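Local coordinates for protein serine-tRNA ligase (Naegleria fowleri, PDB 6BLJ) that binds AMP and, as a cytosolic class II aminoacyl-tRNA synthetase, probably charges tRNA(Ser) with serine at the expense of ATP, at residues T184-L189 / N458-E463; I244-F249 / E285-A290; V340-K345 / H439-T444. All coordinates share one frame; numbering follows the deposited sequence.

Contact 1. Residues T184-L189 / N458-E463; sequences TGYKCL and NYQTPE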
loop_
_atom_site.group_PDB
_atom_site.type_symbol
_atom_site.label_atom_id
_atom_site.label_comp_id
_atom_site.label_asym_id
_atom_site.label_seq_id
_atom_site.Cartn_x
_atom_site.Cartn_y
_atom_site.Cartn_z
ATOM N N THR A 184 26.984 -43.814 5.278
ATOM C CA THR A 184 26.100 -44.314 4.231
ATOM C C THR A 184 26.079 -43.442 2.992
ATOM O O THR A 184 25.623 -43.906 1.946
ATOM C CB THR A 184 24.648 -44.446 4.724
ATOM O OG1 THR A 184 24.098 -43.141 4.983
ATOM C CG2 THR A 184 24.568 -45.295 5.980
ATOM N N GLY A 185 26.578 -42.210 3.078
ATOM C CA GLY A 185 26.483 -41.256 1.990
ATOM C C GLY A 185 25.120 -40.618 1.814
ATOM O O GLY A 185 24.935 -39.837 0.871
ATOM N N TYR A 186 24.169 -40.905 2.697
ATOM C CA TYR A 186 22.822 -40.368 2.563
ATOM C C TYR A 186 22.849 -38.862 2.778
ATOM O O TYR A 186 23.340 -38.382 3.804
ATOM C CB TYR A 186 21.877 -41.036 3.561
ATOM C CG TYR A 186 20.438 -40.650 3.347
ATOM C CD1 TYR A 186 19.640 -41.344 2.444
ATOM C CD2 TYR A 186 19.878 -39.576 4.032
ATOM C CE1 TYR A 186 18.314 -40.980 2.230
ATOM C CE2 TYR A 186 18.552 -39.200 3.823
ATOM C CZ TYR A 186 17.776 -39.912 2.930
ATOM O OH TYR A 186 16.462 -39.551 2.729
ATOM N N LYS A 187 22.362 -38.122 1.791
ATOM C CA LYS A 187 22.335 -36.666 1.847
ATOM C C LYS A 187 21.004 -36.192 2.419
ATOM O O LYS A 187 19.941 -36.607 1.947
ATOM C CB LYS A 187 22.558 -36.079 0.453
ATOM C CG LYS A 187 22.487 -34.555 0.408
ATOM C CD LYS A 187 22.858 -34.059 -0.999
ATOM C CE LYS A 187 22.801 -32.537 -1.102
ATOM N NZ LYS A 187 23.313 -32.060 -2.418
ATOM N N CYS A 188 21.067 -35.309 3.419
ATOM C CA CYS A 188 19.861 -34.782 4.050
ATOM C C CYS A 188 18.969 -34.069 3.042
ATOM O O CYS A 188 19.449 -33.282 2.224
ATOM C CB CYS A 188 20.228 -33.812 5.173
ATOM S SG CYS A 188 20.822 -34.610 6.682
ATOM N N LEU A 189 17.672 -34.358 3.101
ATOM C CA LEU A 189 16.693 -33.650 2.288
ATOM C C LEU A 189 16.315 -32.316 2.934
ATOM O O LEU A 189 16.457 -32.117 4.138
ATOM C CB LEU A 189 15.431 -34.494 2.108
ATOM C CG LEU A 189 15.545 -35.849 1.404
ATOM C CD1 LEU A 189 14.205 -36.558 1.448
ATOM C CD2 LEU A 189 15.960 -35.609 -0.034
ATOM N N ASN A 458 16.317 -32.037 10.801
ATOM C CA ASN A 458 17.277 -32.600 11.744
ATOM C C ASN A 458 16.911 -34.006 12.203
ATOM O O ASN A 458 17.810 -34.752 12.610
ATOM C CB ASN A 458 17.421 -31.680 12.952
ATOM C CG ASN A 458 18.296 -30.486 12.647
ATOM O OD1 ASN A 458 19.521 -30.597 12.598
ATOM N ND2 ASN A 458 17.665 -29.344 12.379
ATOM N N TYR A 459 15.634 -34.389 12.122
ATOM C CA TYR A 459 15.164 -35.691 12.601
ATOM C C TYR A 459 14.802 -36.641 11.460
ATOM O O TYR A 459 14.194 -37.691 11.705
ATOM C CB TYR A 459 13.960 -35.500 13.541
ATOM C CG TYR A 459 14.380 -35.033 14.919
ATOM C CD1 TYR A 459 14.596 -35.944 15.951
ATOM C CD2 TYR A 459 14.600 -33.673 15.185
ATOM C CE1 TYR A 459 15.005 -35.524 17.232
ATOM C CE2 TYR A 459 15.024 -33.246 16.463
ATOM C CZ TYR A 459 15.221 -34.183 17.477
ATOM O OH TYR A 459 15.629 -33.791 18.736
ATOM N N GLN A 460 15.164 -36.303 10.223
ATOM C CA GLN A 460 14.842 -37.155 9.088
ATOM C C GLN A 460 15.653 -38.447 9.132
ATOM O O GLN A 460 16.747 -38.503 9.696
ATOM C CB GLN A 460 15.110 -36.410 7.775
ATOM C CG GLN A 460 16.587 -36.134 7.507
ATOM C CD GLN A 460 16.820 -35.358 6.216
ATOM O OE1 GLN A 460 16.624 -35.880 5.109
ATOM N NE2 GLN A 460 17.203 -34.091 6.353
ATOM N N THR A 461 15.089 -39.493 8.552
ATOM C CA THR A 461 15.777 -40.745 8.271
ATOM C C THR A 461 15.485 -41.080 6.819
ATOM O O THR A 461 14.702 -40.386 6.165
ATOM C CB THR A 461 15.286 -41.876 9.188
ATOM O OG1 THR A 461 14.054 -42.400 8.678
ATOM C CG2 THR A 461 15.065 -41.360 10.612
ATOM N N PRO A 462 16.088 -42.142 6.266
ATOM C CA PRO A 462 15.680 -42.549 4.908
ATOM C C PRO A 462 14.231 -42.987 4.821
ATOM O O PRO A 462 13.691 -43.060 3.712
ATOM C CB PRO A 462 16.628 -43.713 4.580
ATOM C CG PRO A 462 17.838 -43.462 5.446
ATOM C CD PRO A 462 17.282 -42.887 6.718
ATOM N N GLU A 463 13.582 -43.281 5.953
ATOM C CA GLU A 463 12.236 -43.843 5.945
ATOM C C GLU A 463 11.154 -42.857 6.380
ATOM O O GLU A 463 9.965 -43.128 6.162
ATOM C CB GLU A 463 12.178 -45.064 6.876
ATOM C CG GLU A 463 13.137 -46.209 6.510
ATOM C CD GLU A 463 13.117 -46.584 5.042
ATOM O OE1 GLU A 463 12.019 -46.658 4.450
ATOM O OE2 GLU A 463 14.210 -46.813 4.477
HETATM O O HOH W 1 15.158 -38.305 4.487
#
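Q460 meets L189 where two irregular loops come together, 184-189 ahead of helix 191-197 and the loop that leaves helix 448-458; the join is a primary amide paired with the backbone of one residue. From CB the Q460 chain turns to put CG between the backbone N and the carbonyl carbon (chi1 68°), then runs extended, carrying CD to within 3.4 Å of L189 N. OE1 takes the L189 N-H on a lone pair, at 2.7 Å. NE2 returns a bond to L189 O at 3.1 Å, with that oxygen tilted out of the amide plane, and lies 3.3 Å from C188 CB. A glutamine suits the place because its amide both donates and accepts; NE2 also donates to E457 O, so the amide nitrogen has two acceptors. OE1 has a second partner, a water that gives hydrogen bonds to it and to T461 O and accepts one from Y186 OH. The Y186 ring in turn packs against the puckered, apolar ring of P462, whose C-H groups can lie on an aromatic face: a CH-pi contact puts P462 CG 4.1 Å from the ring centroid, while OE1 of Q460 sits at the ring's edge, 4.0 Å from Y186 CE2.

Contact 2. Residues I244-F249 / E285-A290; sequences IYTPFF and EQPIAA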
loop_
_atom_site.group_PDB
_atom_site.type_symbol
_atom_site.label_atom_id
_atom_site.label_comp_id
_atom_site.label_asym_id
_atom_site.label_seq_id
_atom_site.Cartn_x
_atom_site.Cartn_y
_atom_site.Cartn_z
ATOM N N ILE A 244 -1.284 -15.701 27.252
ATOM C CA ILE A 244 -2.246 -14.696 26.809
ATOM C C ILE A 244 -2.504 -14.862 25.316
ATOM O O ILE A 244 -1.581 -14.846 24.503
ATOM C CB ILE A 244 -1.793 -13.258 27.168
ATOM C CG1 ILE A 244 -2.826 -12.221 26.723
ATOM C CG2 ILE A 244 -0.398 -12.924 26.615
ATOM C CD1 ILE A 244 -2.535 -10.802 27.285
ATOM N N TYR A 245 -3.778 -15.005 24.961
ATOM C CA TYR A 245 -4.241 -15.104 23.581
ATOM C C TYR A 245 -4.812 -13.739 23.188
ATOM O O TYR A 245 -5.555 -13.140 23.965
ATOM C CB TYR A 245 -5.306 -16.205 23.481
ATOM C CG TYR A 245 -6.065 -16.299 22.179
ATOM C CD1 TYR A 245 -5.641 -17.154 21.151
ATOM C CD2 TYR A 245 -7.227 -15.562 21.983
ATOM C CE1 TYR A 245 -6.354 -17.246 19.947
ATOM C CE2 TYR A 245 -7.939 -15.630 20.781
ATOM C CZ TYR A 245 -7.508 -16.479 19.771
ATOM O OH TYR A 245 -8.247 -16.556 18.602
ATOM N N THR A 246 -4.440 -13.240 22.016
ATOM C CA THR A 246 -4.670 -11.848 21.647
ATOM C C THR A 246 -5.664 -11.689 20.494
ATOM O O THR A 246 -5.924 -12.638 19.748
ATOM C CB THR A 246 -3.342 -11.194 21.232
ATOM O OG1 THR A 246 -2.924 -11.705 19.948
ATOM C CG2 THR A 246 -2.247 -11.503 22.241
ATOM N N PRO A 247 -6.237 -10.491 20.318
ATOM C CA PRO A 247 -6.826 -10.153 19.020
ATOM C C PRO A 247 -5.781 -10.333 17.940
ATOM O O PRO A 247 -4.598 -10.061 18.150
ATOM C CB PRO A 247 -7.223 -8.673 19.168
ATOM C CG PRO A 247 -7.385 -8.464 20.681
ATOM C CD PRO A 247 -6.311 -9.358 21.275
ATOM N N PHE A 248 -6.223 -10.814 16.784
ATOM C CA PHE A 248 -5.369 -10.850 15.607
ATOM C C PHE A 248 -5.552 -9.603 14.743
ATOM O O PHE A 248 -4.841 -9.470 13.740
ATOM C CB PHE A 248 -5.659 -12.118 14.754
ATOM C CG PHE A 248 -5.447 -13.457 15.480
ATOM C CD1 PHE A 248 -4.900 -13.523 16.755
ATOM C CD2 PHE A 248 -5.793 -14.653 14.852
ATOM C CE1 PHE A 248 -4.731 -14.763 17.414
ATOM C CE2 PHE A 248 -5.614 -15.898 15.497
ATOM C CZ PHE A 248 -5.081 -15.949 16.775
ATOM N N PHE A 249 -6.513 -8.731 15.100
ATOM C CA PHE A 249 -6.787 -7.404 14.539
ATOM C C PHE A 249 -6.313 -6.322 15.490
ATOM O O PHE A 249 -6.527 -6.435 16.695
ATOM C CB PHE A 249 -8.291 -7.050 14.448
ATOM C CG PHE A 249 -9.134 -7.952 13.658
ATOM C CD1 PHE A 249 -8.641 -8.640 12.579
ATOM C CD2 PHE A 249 -10.481 -8.069 13.986
ATOM C CE1 PHE A 249 -9.476 -9.453 11.840
ATOM C CE2 PHE A 249 -11.313 -8.873 13.260
ATOM C CZ PHE A 249 -10.812 -9.575 12.186
ATOM N N GLU A 285 3.339 -9.570 19.945
ATOM C CA GLU A 285 3.975 -8.490 20.692
ATOM C C GLU A 285 3.253 -7.157 20.477
ATOM O O GLU A 285 3.205 -6.310 21.384
ATOM C CB GLU A 285 5.445 -8.412 20.275
ATOM C CG GLU A 285 6.200 -7.304 20.920
ATOM C CD GLU A 285 6.589 -6.265 19.921
ATOM O OE1 GLU A 285 7.294 -6.626 18.946
ATOM O OE2 GLU A 285 6.167 -5.103 20.103
ATOM N N GLN A 286 2.666 -6.963 19.284
ATOM C CA GLN A 286 1.957 -5.715 19.001
ATOM C C GLN A 286 0.713 -5.536 19.872
ATOM O O GLN A 286 0.585 -4.477 20.513
ATOM C CB GLN A 286 1.652 -5.634 17.495
ATOM C CG GLN A 286 2.926 -5.349 16.652
ATOM C CD GLN A 286 2.769 -5.714 15.167
ATOM O OE1 GLN A 286 1.861 -6.457 14.781
ATOM N NE2 GLN A 286 3.648 -5.173 14.336
ATOM N N PRO A 287 -0.240 -6.481 19.937
ATOM C CA PRO A 287 -1.383 -6.272 20.844
ATOM C C PRO A 287 -1.014 -6.368 22.318
ATOM O O PRO A 287 -1.640 -5.695 23.150
ATOM C CB PRO A 287 -2.370 -7.384 20.442
ATOM C CG PRO A 287 -1.505 -8.465 19.818
ATOM C CD PRO A 287 -0.431 -7.677 19.084
ATOM N N ILE A 288 -0.021 -7.178 22.679
ATOM C CA ILE A 288 0.344 -7.268 24.090
ATOM C C ILE A 288 0.969 -5.956 24.564
ATOM O O ILE A 288 0.772 -5.539 25.713
ATOM C CB ILE A 288 1.270 -8.476 24.335
ATOM C CG1 ILE A 288 0.519 -9.792 24.057
ATOM C CG2 ILE A 288 1.788 -8.477 25.777
ATOM C CD1 ILE A 288 1.428 -11.007 24.053
ATOM N N ALA A 289 1.752 -5.300 23.702
ATOM C CA ALA A 289 2.238 -3.961 24.021
ATOM C C ALA A 289 1.080 -2.985 24.195
ATOM O O ALA A 289 1.008 -2.266 25.195
ATOM C CB ALA A 289 3.197 -3.468 22.931
ATOM N N ALA A 290 0.148 -2.960 23.236
ATOM C CA ALA A 290 -0.967 -2.017 23.316
ATOM C C ALA A 290 -1.839 -2.287 24.539
ATOM O O ALA A 290 -2.442 -1.361 25.088
ATOM C CB ALA A 290 -1.804 -2.078 22.031
#
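T246 sets its side chain against P287 and I288 in the first turn of helix 285-290, just where strand 242-245 gives way to loop. The two branches of T246 divide the work: OG1 comes within 3.5 Å of P287 CG, and CG2 lies 3.7 Å from I288 CG1. Further back, CG2 of I244 meets CD1 of I288 at 3.7 Å, the two isoleucine side chains lying alongside and pointing opposite ways. The I288 chain leaves beside the backbone N (chi1 -65°) and its end turns toward the strand. P287 suits an early helical position, where its missing N-H costs little, and its compact ring fits against the threonine. Around this layer, F339 of strand 332-342 touches I288, and M250 touches P287. I244 hydrogen-bonds through its backbone to strand 304-313, and with Y245 it pairs antiparallel with a strand of the second subunit, an interface strand consistent with the dimer-forming motif 1 region of class II synthetases. No hydrogen bond links the two segments. The T246 hydroxyl instead donates to P247 O at 3.0 Å from above the carbonyl plane; its proton is used within the loop, and the buried threonine can turn carbon and oxygen toward an apolar surface.

Contact 3. Residues V340-K345 / H439-T444; sequences VVTSPK and HMLNST
V340 and L441 are joined by a reciprocal pair of backbone hydrogen bonds, and T342 and H439 by another, making 340-342 and 439-444 neighbouring antiparallel strands. The bonds are nearly straight, the N-H of V340 meeting L441 O at 170°. Between these hydrogen-bonded pairs lies the non-hydrogen-bonded pair V341 and M440, whose CA atoms are 4.7 Å apart. Here the backbone adds CA-H...O contacts, M440 CA to V340 O and V341 CA to H439 O, both 3.4 Å.

Apolar contacts differ on the two faces. On that of V341 and M440, CG2 of the valine is 4.2 Å from CE of the extended methionine chain. On the other, T342 CG2 meets L441 CD1 at 3.7 Å, the side chains crossing at about a right angle, and helix 348-366 packs over V340, T342 and L441. Beta-branched valine and threonine suit the extended backbone, while the longer leucine reaches diagonally to T342 across the strands.

The ring contact lies where the strand ends, a turn that suits proline. P344 CA stands over one face of the flat H439 imidazole, 3.8 Å from its centroid, and CB of the proline is 3.5 Å from NE2. H439 holds CG beside the backbone N (chi1 -68°), and its ND1 hydrogen-bonds to S349 OG, which helps fix the ring's rotation; histidine thus offers both a face and a polar nitrogen.

Two local polar bonds shape the turn. T342 OG1, near H439 CB, donates to S343 O at 2.8 Å; S343 OG accepts from K345 N in an ST turn.

Strand 436-447 continues to T444, which touches the bound AMP and whose OG1 is hydrogen-bonded to S409 N. The pair belongs to the antiparallel sheet, backed by helices, on which the class II synthetase catalytic domain is built, and which carries the adenylate site.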
loop_
_atom_site.group_PDB
_atom_site.type_symbol
_atom_site.label_atom_id
_atom_site.label_comp_id
_atom_site.label_asym_id
_atom_site.label_seq_id
_atom_site.Cartn_x
_atom_site.Cartn_y
_atom_site.Cartn_z
ATOM N N VAL A 340 7.923 -9.149 28.158
ATOM C CA VAL A 340 8.171 -8.795 29.554
ATOM C C VAL A 340 8.199 -7.281 29.732
ATOM O O VAL A 340 8.825 -6.562 28.945
ATOM C CB VAL A 340 9.483 -9.412 30.079
ATOM C CG1 VAL A 340 9.642 -9.111 31.585
ATOM C CG2 VAL A 340 9.505 -10.925 29.844
ATOM N N VAL A 341 7.527 -6.806 30.789
ATOM C CA VAL A 341 7.633 -5.435 31.275
ATOM C C VAL A 341 8.506 -5.463 32.530
ATOM O O VAL A 341 8.235 -6.240 33.457
ATOM C CB VAL A 341 6.244 -4.849 31.597
ATOM C CG1 VAL A 341 6.349 -3.370 31.980
ATOM C CG2 VAL A 341 5.244 -5.083 30.446
ATOM N N THR A 342 9.545 -4.621 32.580
ATOM C CA THR A 342 10.401 -4.592 33.775
ATOM C C THR A 342 10.523 -3.188 34.351
ATOM O O THR A 342 10.215 -2.180 33.708
ATOM C CB THR A 342 11.824 -5.105 33.510
ATOM O OG1 THR A 342 12.575 -4.077 32.846
ATOM C CG2 THR A 342 11.809 -6.378 32.673
ATOM N N SER A 343 11.025 -3.148 35.585
ATOM C CA SER A 343 11.469 -1.904 36.174
ATOM C C SER A 343 12.570 -1.287 35.313
ATOM O O SER A 343 13.320 -1.999 34.645
ATOM C CB SER A 343 11.994 -2.156 37.590
ATOM O OG SER A 343 12.807 -1.088 38.041
ATOM N N PRO A 344 12.679 0.042 35.296
ATOM C CA PRO A 344 13.805 0.684 34.617
ATOM C C PRO A 344 15.062 0.783 35.469
ATOM O O PRO A 344 16.052 1.345 35.000
ATOM C CB PRO A 344 13.246 2.080 34.302
ATOM C CG PRO A 344 12.365 2.363 35.476
ATOM C CD PRO A 344 11.726 1.030 35.835
ATOM N N LYS A 345 15.057 0.248 36.684
ATOM C CA LYS A 345 16.155 0.398 37.630
ATOM C C LYS A 345 17.142 -0.767 37.544
ATOM O O LYS A 345 16.811 -1.870 37.097
ATOM C CB LYS A 345 15.611 0.484 39.057
ATOM C CG LYS A 345 14.622 1.600 39.257
ATOM C CD LYS A 345 15.223 2.940 38.906
ATOM C CE LYS A 345 14.258 4.064 39.235
ATOM N NZ LYS A 345 14.424 5.216 38.308
ATOM N N HIS A 439 10.485 -0.516 31.193
ATOM C CA HIS A 439 11.142 -1.091 30.028
ATOM C C HIS A 439 10.317 -2.255 29.501
ATOM O O HIS A 439 9.635 -2.940 30.271
ATOM C CB HIS A 439 12.552 -1.601 30.346
ATOM C CG HIS A 439 13.531 -0.517 30.673
ATOM N ND1 HIS A 439 14.889 -0.741 30.742
ATOM C CD2 HIS A 439 13.349 0.796 30.950
ATOM C CE1 HIS A 439 15.501 0.389 31.063
ATOM N NE2 HIS A 439 14.589 1.335 31.193
ATOM N N MET A 440 10.414 -2.495 28.185
ATOM C CA MET A 440 9.740 -3.608 27.540
ATOM C C MET A 440 10.721 -4.400 26.687
ATOM O O MET A 440 11.566 -3.824 25.987
ATOM C CB MET A 440 8.574 -3.132 26.654
ATOM C CG MET A 440 7.246 -2.949 27.363
ATOM S SD MET A 440 6.011 -2.283 26.211
ATOM C CE MET A 440 4.565 -2.431 27.252
ATOM N N LEU A 441 10.574 -5.722 26.730
ATOM C CA LEU A 441 11.370 -6.661 25.947
ATOM C C LEU A 441 10.457 -7.675 25.273
ATOM O O LEU A 441 9.361 -7.970 25.763
ATOM C CB LEU A 441 12.379 -7.430 26.821
ATOM C CG LEU A 441 13.331 -6.606 27.695
ATOM C CD1 LEU A 441 12.735 -6.409 29.079
ATOM C CD2 LEU A 441 14.691 -7.301 27.760
ATOM N N ASN A 442 10.930 -8.239 24.159
ATOM C CA ASN A 442 10.233 -9.356 23.539
ATOM C C ASN A 442 11.244 -10.330 22.953
ATOM O O ASN A 442 12.344 -9.944 22.554
ATOM C CB ASN A 442 9.273 -8.900 22.428
ATOM C CG ASN A 442 10.007 -8.367 21.213
ATOM O OD1 ASN A 442 10.398 -7.207 21.171
ATOM N ND2 ASN A 442 10.204 -9.222 20.223
ATOM N N SER A 443 10.853 -11.599 22.911
ATOM C CA SER A 443 11.653 -12.650 22.305
ATOM C C SER A 443 10.752 -13.768 21.810
ATOM O O SER A 443 9.917 -14.271 22.565
ATOM C CB SER A 443 12.673 -13.232 23.291
ATOM O OG SER A 443 13.417 -14.256 22.643
ATOM N N THR A 444 10.947 -14.172 20.561
ATOM C CA THR A 444 10.355 -15.412 20.089
ATOM C C THR A 444 10.644 -16.547 21.060
ATOM O O THR A 444 11.754 -16.665 21.578
ATOM C CB THR A 444 10.939 -15.822 18.739
ATOM O OG1 THR A 444 11.154 -14.671 17.915
ATOM C CG2 THR A 444 10.020 -16.858 18.058
#

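In the fold
Contacts 2 and 3 are buried in the catalytic core, their centres 16 Å apart, and both reach the same mixed sheet. They touch through E285 CG and N442 CB, 3.8 Å apart, so helix 285-290 bridges the end of strand 242-245 in contact 2 and the paired strands of contact 3. Their chemistry differs: contact 3 joins strands by backbone hydrogen bonds, whereas contact 2 lays a helix on a strand end by side-chain packing, beside the second subunit. Contact 1 is partly buried, with centre about 40 Å from either, and ties irregular loops through a side-chain amide and a water. Along the chain, contact 1 encloses the other two, which follow in series.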